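Local coordinates for protein adenosylmethionine-8-amino-7-oxononanoate aminotransferase (Methanocaldococcus jannaschii, PDB 6ZHK) that transfers amino groups with pyridoxal 5'-phosphate as cofactor, probably from S-adenosyl-L-methionine to 8-amino-7-oxononanoate in biotin biosynthesis, at residues Y137-D142 and N321-E326; A257-D262 and L291-I296. All coordinates share one frame; numbering follows the deposited sequence.

Contact 1. Residues Y137-D142 and N321-E326; sequences YVLRGD and NQFLGE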
ATOM      1  N   TYR A 137      22.541  -7.429  -3.433  1.00 12.67           N
ATOM      2  CA  TYR A 137      23.822  -7.391  -4.125  1.00 14.46           C
ATOM      3  C   TYR A 137      24.763  -6.399  -3.455  1.00 15.05           C
ATOM      4  O   TYR A 137      25.958  -6.645  -3.388  1.00 15.72           O
ATOM      5  CB  TYR A 137      23.669  -7.036  -5.609  1.00 13.13           C
ATOM      6  CG  TYR A 137      23.061  -8.161  -6.418  1.00 14.70           C
ATOM      7  CD1 TYR A 137      23.782  -9.326  -6.660  1.00 13.91           C
ATOM      8  CD2 TYR A 137      21.751  -8.079  -6.905  1.00 13.58           C
ATOM      9  CE1 TYR A 137      23.251 -10.369  -7.420  1.00 12.86           C
ATOM     10  CE2 TYR A 137      21.226  -9.116  -7.667  1.00 12.81           C
ATOM     11  CZ  TYR A 137      21.961 -10.255  -7.925  1.00 13.73           C
ATOM     12  OH  TYR A 137      21.392 -11.263  -8.660  1.00 11.97           O
ATOM     13  N   VAL A 138      24.232  -5.288  -2.919  1.00 15.47           N
ATOM     14  CA  VAL A 138      25.131  -4.413  -2.199  1.00 13.80           C
ATOM     15  C   VAL A 138      25.766  -5.172  -1.030  1.00 15.40           C
ATOM     16  O   VAL A 138      26.978  -5.038  -0.748  1.00 18.99           O
ATOM     17  CB  VAL A 138      24.339  -3.214  -1.656  1.00 14.46           C
ATOM     18  CG1 VAL A 138      25.157  -2.459  -0.634  1.00 16.51           C
ATOM     19  CG2 VAL A 138      23.857  -2.317  -2.789  1.00 14.33           C
ATOM     20  N   LEU A 139      24.959  -5.925  -0.288  1.00 13.11           N
ATOM     21  CA  LEU A 139      25.435  -6.575   0.915  1.00 14.60           C
ATOM     22  C   LEU A 139      26.392  -7.698   0.534  1.00 15.26           C
ATOM     23  O   LEU A 139      27.312  -7.975   1.268  1.00 16.41           O
ATOM     24  CB  LEU A 139      24.243  -7.163   1.706  1.00 15.98           C
ATOM     25  CG  LEU A 139      23.423  -6.112   2.471  1.00 17.23           C
ATOM     26  CD1 LEU A 139      22.158  -6.736   3.032  1.00 15.99           C
ATOM     27  CD2 LEU A 139      24.252  -5.511   3.599  1.00 21.70           C
ATOM     28  N   ARG A 140      26.136  -8.335  -0.587  1.00 15.71           N
ATOM     29  CA  ARG A 140      26.965  -9.460  -1.002  1.00 16.10           C
ATOM     30  C   ARG A 140      28.311  -8.967  -1.560  1.00 15.90           C
ATOM     31  O   ARG A 140      29.223  -9.770  -1.787  1.00 18.85           O
ATOM     32  CB  ARG A 140      26.274 -10.241  -2.115  1.00 17.71           C
ATOM     33  CG  ARG A 140      26.842 -11.642  -2.336  1.00 17.23           C
ATOM     34  CD  ARG A 140      26.034 -12.331  -3.429  1.00 19.79           C
ATOM     35  NE  ARG A 140      26.248 -11.789  -4.787  1.00 17.50           N
ATOM     36  CZ  ARG A 140      26.029 -12.454  -5.901  1.00 15.58           C
ATOM     37  NH1 ARG A 140      26.329 -11.908  -7.053  1.00 17.47           N
ATOM     38  NH2 ARG A 140      25.454 -13.643  -5.870  1.00 16.98           N
ATOM     39  N   GLY A 141      28.469  -7.650  -1.734  1.00 15.58           N
ATOM     40  CA  GLY A 141      29.756  -7.105  -2.181  1.00 15.86           C
ATOM     41  C   GLY A 141      29.826  -6.830  -3.673  1.00 16.37           C
ATOM     42  O   GLY A 141      30.854  -6.364  -4.183  1.00 19.08           O
ATOM     43  N   ASP A 142      28.721  -7.029  -4.395  1.00 15.87           N
ATOM     44  CA  ASP A 142      28.699  -6.651  -5.808  1.00 15.80           C
ATOM     45  C   ASP A 142      28.589  -5.146  -5.997  1.00 16.18           C
ATOM     46  O   ASP A 142      27.966  -4.481  -5.179  1.00 16.71           O
ATOM     47  CB  ASP A 142      27.536  -7.296  -6.553  1.00 18.35           C
ATOM     48  CG  ASP A 142      27.522  -8.804  -6.444  1.00 19.86           C
ATOM     49  OD1 ASP A 142      27.460  -9.312  -5.324  1.00 20.24           O
ATOM     50  OD2 ASP A 142      27.543  -9.449  -7.502  1.00 24.88           O
ATOM     51  N   ASN A 321      19.294 -14.328   3.949  1.00 13.82           N
ATOM     52  CA  ASN A 321      20.454 -14.459   4.826  1.00 16.79           C
ATOM     53  C   ASN A 321      21.454 -13.320   4.686  1.00 18.10           C
ATOM     54  O   ASN A 321      22.205 -13.091   5.632  1.00 14.99           O
ATOM     55  CB  ASN A 321      21.228 -15.751   4.535  1.00 16.17           C
ATOM     56  CG  ASN A 321      20.523 -16.986   5.054  1.00 19.74           C
ATOM     57  OD1 ASN A 321      19.660 -16.895   5.911  1.00 18.31           O
ATOM     58  ND2 ASN A 321      20.813 -18.158   4.488  1.00 21.50           N
ATOM     59  N   GLN A 322      21.516 -12.646   3.522  1.00 15.72           N
ATOM     60  CA  GLN A 322      22.418 -11.532   3.323  1.00 17.54           C
ATOM     61  C   GLN A 322      22.096 -10.412   4.300  1.00 17.77           C
ATOM     62  O   GLN A 322      22.979  -9.621   4.591  1.00 16.90           O
ATOM     63  CB  GLN A 322      22.341 -10.906   1.915  1.00 19.45           C
ATOM     64  CG  GLN A 322      23.251 -11.531   0.875  1.00 22.56           C
ATOM     65  CD  GLN A 322      24.725 -11.683   1.215  1.00 24.54           C
ATOM     66  OE1 GLN A 322      25.356 -10.816   1.813  1.00 24.16           O
ATOM     67  NE2 GLN A 322      25.270 -12.830   0.880  1.00 25.95           N
ATOM     68  N   PHE A 323      20.854 -10.342   4.828  1.00 13.86           N
ATOM     69  CA  PHE A 323      20.471  -9.208   5.671  1.00 14.13           C
ATOM     70  C   PHE A 323      20.637  -9.513   7.166  1.00 15.32           C
ATOM     71  O   PHE A 323      20.264  -8.701   8.034  1.00 16.02           O
ATOM     72  CB  PHE A 323      19.008  -8.823   5.424  1.00 11.65           C
ATOM     73  CG  PHE A 323      18.740  -8.363   4.016  1.00 12.96           C
ATOM     74  CD1 PHE A 323      18.653  -9.267   2.971  1.00 10.44           C
ATOM     75  CD2 PHE A 323      18.563  -7.008   3.754  1.00 14.13           C
ATOM     76  CE1 PHE A 323      18.376  -8.799   1.684  1.00 13.82           C
ATOM     77  CE2 PHE A 323      18.322  -6.531   2.457  1.00 14.78           C
ATOM     78  CZ  PHE A 323      18.234  -7.425   1.403  1.00 14.67           C
ATOM     79  N   LEU A 324      21.250 -10.659   7.464  1.00 16.48           N
ATOM     80  CA  LEU A 324      21.551 -11.047   8.849  1.00 17.46           C
ATOM     81  C   LEU A 324      22.880 -10.437   9.278  1.00 19.47           C
ATOM     82  O   LEU A 324      23.866 -10.488   8.518  1.00 19.44           O
ATOM     83  CB  LEU A 324      21.652 -12.586   8.894  1.00 14.41           C
ATOM     84  CG  LEU A 324      20.351 -13.305   8.606  1.00 15.94           C
ATOM     85  CD1 LEU A 324      20.543 -14.842   8.563  1.00 14.56           C
ATOM     86  CD2 LEU A 324      19.290 -12.937   9.628  1.00 17.62           C
ATOM     87  N   GLY A 325      22.923 -10.023  10.547  1.00 20.05           N
ATOM     88  CA  GLY A 325      24.130  -9.494  11.169  1.00 23.85           C
ATOM     89  C   GLY A 325      23.828  -8.889  12.542  1.00 23.74           C
ATOM     90  O   GLY A 325      22.719  -9.003  13.041  1.00 19.50           O
ATOM     91  N   GLU A 326      24.804  -8.197  13.137  1.00 22.48           N
ATOM     92  CA  GLU A 326      24.573  -7.578  14.425  1.00 24.50           C
ATOM     93  C   GLU A 326      23.815  -6.281  14.169  1.00 20.38           C
ATOM     94  O   GLU A 326      23.963  -5.689  13.103  1.00 19.99           O
ATOM     95  CB  GLU A 326      25.933  -7.296  15.051  1.00 27.16           C
ATOM     96  CG  GLU A 326      26.477  -8.574  15.658  1.00 38.37           C
ATOM     97  CD  GLU A 326      27.602  -8.252  16.619  1.00 57.96           C
ATOM     98  OE1 GLU A 326      27.361  -7.536  17.649  1.00 62.33           O
ATOM     99  OE2 GLU A 326      28.732  -8.673  16.315  1.00 66.09           O
TER

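Contact 2. Residues A257-D262 and L291-I296; sequences ACKEND and LEKPDI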
ATOM      1  N   ALA A 257      18.212 -18.584 -17.699  1.00 17.89           N
ATOM      2  CA  ALA A 257      19.200 -17.566 -18.025  1.00 20.58           C
ATOM      3  C   ALA A 257      19.578 -16.757 -16.778  1.00 18.03           C
ATOM      4  O   ALA A 257      20.760 -16.457 -16.587  1.00 15.37           O
ATOM      5  CB  ALA A 257      18.673 -16.689 -19.133  1.00 17.56           C
ATOM      6  N   CYS A 258      18.590 -16.426 -15.924  1.00 18.25           N
ATOM      7  CA  CYS A 258      18.910 -15.750 -14.662  1.00 17.99           C
ATOM      8  C   CYS A 258      19.810 -16.611 -13.771  1.00 19.88           C
ATOM      9  O   CYS A 258      20.795 -16.149 -13.189  1.00 20.15           O
ATOM     10  CB  CYS A 258      17.644 -15.374 -13.913  1.00 19.08           C
ATOM     11  SG  CYS A 258      16.706 -14.089 -14.772  1.00 18.93           S
ATOM     12  N   LYS A 259      19.522 -17.912 -13.691  1.00 22.41           N
ATOM     13  CA  LYS A 259      20.353 -18.816 -12.907  1.00 22.39           C
ATOM     14  C   LYS A 259      21.776 -18.863 -13.462  1.00 21.90           C
ATOM     15  O   LYS A 259      22.733 -18.747 -12.677  1.00 20.44           O
ATOM     16  CB  LYS A 259      19.708 -20.210 -12.847  1.00 27.04           C
ATOM     17  CG  LYS A 259      20.282 -21.182 -11.815  1.00 30.38           C
ATOM     18  CD  LYS A 259      19.554 -22.533 -11.794  1.00 31.91           C
ATOM     19  CE  LYS A 259      20.170 -23.562 -10.855  1.00 37.72           C
ATOM     20  NZ  LYS A 259      20.137 -23.094  -9.444  1.00 39.75           N
ATOM     21  N   GLU A 260      21.907 -18.988 -14.788  1.00 20.09           N
ATOM     22  CA  GLU A 260      23.215 -19.182 -15.407  1.00 21.92           C
ATOM     23  C   GLU A 260      24.039 -17.902 -15.355  1.00 23.67           C
ATOM     24  O   GLU A 260      25.265 -17.986 -15.427  1.00 22.64           O
ATOM     25  CB  GLU A 260      23.106 -19.685 -16.848  1.00 25.19           C
ATOM     26  CG  GLU A 260      22.730 -21.151 -16.859  1.00 29.98           C
ATOM     27  CD  GLU A 260      22.520 -21.765 -18.225  1.00 39.06           C
ATOM     28  OE1 GLU A 260      22.507 -20.998 -19.215  1.00 39.00           O
ATOM     29  OE2 GLU A 260      22.359 -23.022 -18.284  1.00 42.44           O
ATOM     30  N   ASN A 261      23.382 -16.747 -15.164  1.00 16.89           N
ATOM     31  CA  ASN A 261      24.086 -15.475 -15.227  1.00 19.85           C
ATOM     32  C   ASN A 261      24.049 -14.734 -13.900  1.00 17.83           C
ATOM     33  O   ASN A 261      24.419 -13.556 -13.871  1.00 18.45           O
ATOM     34  CB  ASN A 261      23.536 -14.551 -16.331  1.00 20.96           C
ATOM     35  CG  ASN A 261      23.773 -15.042 -17.748  1.00 24.65           C
ATOM     36  OD1 ASN A 261      22.923 -15.698 -18.388  1.00 25.04           O
ATOM     37  ND2 ASN A 261      24.908 -14.668 -18.297  1.00 22.89           N
ATOM     38  N   ASP A 262      23.663 -15.406 -12.805  1.00 17.66           N
ATOM     39  CA  ASP A 262      23.792 -14.839 -11.480  1.00 16.87           C
ATOM     40  C   ASP A 262      22.950 -13.579 -11.363  1.00 17.04           C
ATOM     41  O   ASP A 262      23.424 -12.607 -10.789  1.00 18.26           O
ATOM     42  CB  ASP A 262      25.255 -14.529 -11.107  1.00 20.24           C
ATOM     43  CG  ASP A 262      25.451 -14.131  -9.644  1.00 22.01           C
ATOM     44  OD1 ASP A 262      24.730 -14.667  -8.748  1.00 18.25           O
ATOM     45  OD2 ASP A 262      26.308 -13.236  -9.413  1.00 26.60           O
ATOM     46  N   LEU A 291      14.823 -25.414 -11.119  1.00 22.12           N
ATOM     47  CA  LEU A 291      15.733 -24.291 -11.248  1.00 23.02           C
ATOM     48  C   LEU A 291      15.760 -23.458  -9.972  1.00 20.28           C
ATOM     49  O   LEU A 291      16.676 -22.665  -9.801  1.00 21.46           O
ATOM     50  CB  LEU A 291      15.297 -23.383 -12.409  1.00 21.48           C
ATOM     51  CG  LEU A 291      15.478 -23.975 -13.817  1.00 25.85           C
ATOM     52  CD1 LEU A 291      14.769 -23.118 -14.859  1.00 24.06           C
ATOM     53  CD2 LEU A 291      16.954 -24.084 -14.156  1.00 24.38           C
ATOM     54  N   GLU A 292      14.841 -23.750  -9.049  1.00 19.88           N
ATOM     55  CA  GLU A 292      14.681 -22.953  -7.841  1.00 21.04           C
ATOM     56  C   GLU A 292      14.457 -21.500  -8.259  1.00 17.25           C
ATOM     57  O   GLU A 292      15.041 -20.607  -7.664  1.00 19.08           O
ATOM     58  CB  GLU A 292      15.824 -23.177  -6.828  1.00 25.02           C
ATOM     59  CG  GLU A 292      15.766 -24.601  -6.267  1.00 26.97           C
ATOM     60  CD  GLU A 292      16.941 -25.056  -5.432  1.00 31.21           C
ATOM     61  OE1 GLU A 292      17.490 -24.234  -4.702  1.00 34.48           O
ATOM     62  OE2 GLU A 292      17.263 -26.260  -5.499  1.00 41.22           O
ATOM     63  N   LYS A 293      13.600 -21.287  -9.282  1.00 15.13           N
ATOM     64  CA  LYS A 293      13.242 -19.924  -9.662  1.00 15.71           C
ATOM     65  C   LYS A 293      11.737 -19.811  -9.622  1.00 15.94           C
ATOM     66  O   LYS A 293      11.020 -20.803  -9.823  1.00 18.42           O
ATOM     67  CB  LYS A 293      13.745 -19.636 -11.070  1.00 17.88           C
ATOM     68  CG  LYS A 293      15.261 -19.602 -11.157  1.00 19.93           C
ATOM     69  CD  LYS A 293      15.782 -18.281 -10.609  1.00 25.60           C
ATOM     70  CE  LYS A 293      17.289 -18.199 -10.586  1.00 23.82           C
ATOM     71  NZ  LYS A 293      17.791 -18.683  -9.271  1.00 31.60           N
ATOM     72  N   PRO A 294      11.162 -18.622  -9.363  1.00 14.29           N
ATOM     73  CA  PRO A 294      11.903 -17.386  -9.148  1.00 14.45           C
ATOM     74  C   PRO A 294      12.550 -17.317  -7.774  1.00 13.91           C
ATOM     75  O   PRO A 294      12.119 -17.990  -6.853  1.00 14.66           O
ATOM     76  CB  PRO A 294      10.773 -16.346  -9.153  1.00 15.64           C
ATOM     77  CG  PRO A 294       9.589 -17.077  -8.509  1.00 13.48           C
ATOM     78  CD  PRO A 294       9.731 -18.467  -9.171  1.00 14.06           C
ATOM     79  N   ASP A 295      13.491 -16.371  -7.622  1.00 13.59           N
ATOM     80  CA  ASP A 295      14.117 -16.095  -6.347  1.00 13.96           C
ATOM     81  C   ASP A 295      13.186 -15.326  -5.439  1.00 15.50           C
ATOM     82  O   ASP A 295      13.235 -15.481  -4.217  1.00 13.23           O
ATOM     83  CB  ASP A 295      15.372 -15.234  -6.554  1.00 16.49           C
ATOM     84  CG  ASP A 295      16.350 -15.986  -7.420  1.00 19.18           C
ATOM     85  OD1 ASP A 295      16.959 -16.941  -6.864  1.00 21.33           O
ATOM     86  OD2 ASP A 295      16.421 -15.678  -8.632  1.00 16.70           O
ATOM     87  N   ILE A 296      12.318 -14.541  -6.044  1.00 12.28           N
ATOM     88  CA  ILE A 296      11.369 -13.761  -5.263  1.00 12.47           C
ATOM     89  C   ILE A 296      10.035 -13.835  -6.001  1.00 13.04           C
ATOM     90  O   ILE A 296      10.000 -13.690  -7.197  1.00 16.53           O
ATOM     91  CB  ILE A 296      11.806 -12.286  -5.137  1.00 12.90           C
ATOM     92  CG1 ILE A 296      13.236 -12.125  -4.619  1.00 13.04           C
ATOM     93  CG2 ILE A 296      10.805 -11.490  -4.316  1.00 12.13           C
ATOM     94  CD1 ILE A 296      13.581 -10.640  -4.320  1.00 14.31           C
TER

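Contact 1. Residues Y137-D142 and N321-E326
R140 NH1, on the residue whose aliphatic stem lies against Q322, is gripped by two carboxylates: D142 OD2 at 2.8 Å and, beyond the two segments, D262 OD2. The site is the C-terminal end of helix 122-140, closed by a Schellman motif and covered by a type I turn from N321 to L324, in a class-III aminotransferase of the fold type I PLP family. R140 grips D142 side-on, NE reaching OD1 at 2.8 Å while NH1 takes OD2; both oxygens are met on the syn side and lie in the guanidinium plane. Y137 CE1 sits over one face of that plane, and R145 is a second cationic partner of D142 OD2. With CG anti to the backbone N (chi1 -163°) and a bend at chi3, the arginine carries its charged end away from the turn, so that its first carbons do the touching. The Q322 chain bends at chi2 and lays its amide against R140: NE2 lies 3.8 Å from R140 CG, and OE1 3.5 Å from R140 CA. Amide and guanidinium planes are almost perpendicular. Q322 OE1 and L139 O, both acceptors, cannot bond each other; no hydrogen bond crosses between the segments, which meet by van der Waals contact. G141, with positive phi, gives its N to V138 O, and D142 N reaches back to Y137 O, the two bonds of the Schellman motif. The turn also borders the second subunit, where Q27 of that chain bonds F323 O and G325 N, and its W22 meets the F323 ring edge-to-face. L139 CD1 packs on both residues, 3.4 Å from Q322 O and, as a CH-pi contact, over the F323 ring, 3.9 Å from its centroid and 19° off the normal.

Contact 2. Residues A257-D262 and L291-I296
C258, on the last turns of helix 250-261, points its CB toward the loop 291-296 and comes within 4.4 Å of K293 CE; I221 and F265 pack round its side chain. K259 follows and carries most of the contact. Its backbone N lies 3.8 Å from K293 CE, so the methylene of one lysine rests against the helix at the root of the other. From there the K259 chain, CG anti to the backbone N (chi1 -167°), runs out nearly straight and bends only at chi4. Its CD passes 3.5 Å from L291 O and 3.8 Å from L291 CD2, the two side chains crossing at a slant. K259 NZ and K293 NZ are 5.0 Å apart, a like-charge approach that D295 probably eases: K293 NZ forms a salt bridge with D295 OD1 at 3.1 Å, on the syn side and close to the carboxylate plane. D262 leaves helical geometry with positive phi in a Schellman motif, and its OD2 is held by salt bridges from R140 and R145. E292 does the same after helix 286-291, and a cis peptide before P294 then leads the chain toward strand 296-299. Two helix ends are thus packed together beside neighbouring parallel strands 265-268 and 296-299, as expected of successive beta-alpha-beta units in the seven-stranded mixed sheet, order 1-7-6-5-4-2-3, of fold type I aminotransferases.

In the fold
Contacts 1 and 2 are both partly buried and lie away from the cofactor and substrate sites, but contact 1 is farther out, its centre about 30 Å from the centre of the chain against about 22 Å for contact 2. Contact 1 sets a helix end against a turn bordering the dimer partner; contact 2 lies within one subunit, beside the central sheet. Both meet by van der Waals contact without a hydrogen bond across, through a leucine methyl over a phenyl ring and an amide against an arginine stem in the first, and lysine methylenes in the second. The helix ends of 137-142 and 257-262 also meet directly: besides their salt bridge, Y137 OH probably bonds D262 O, 3.2 Å away.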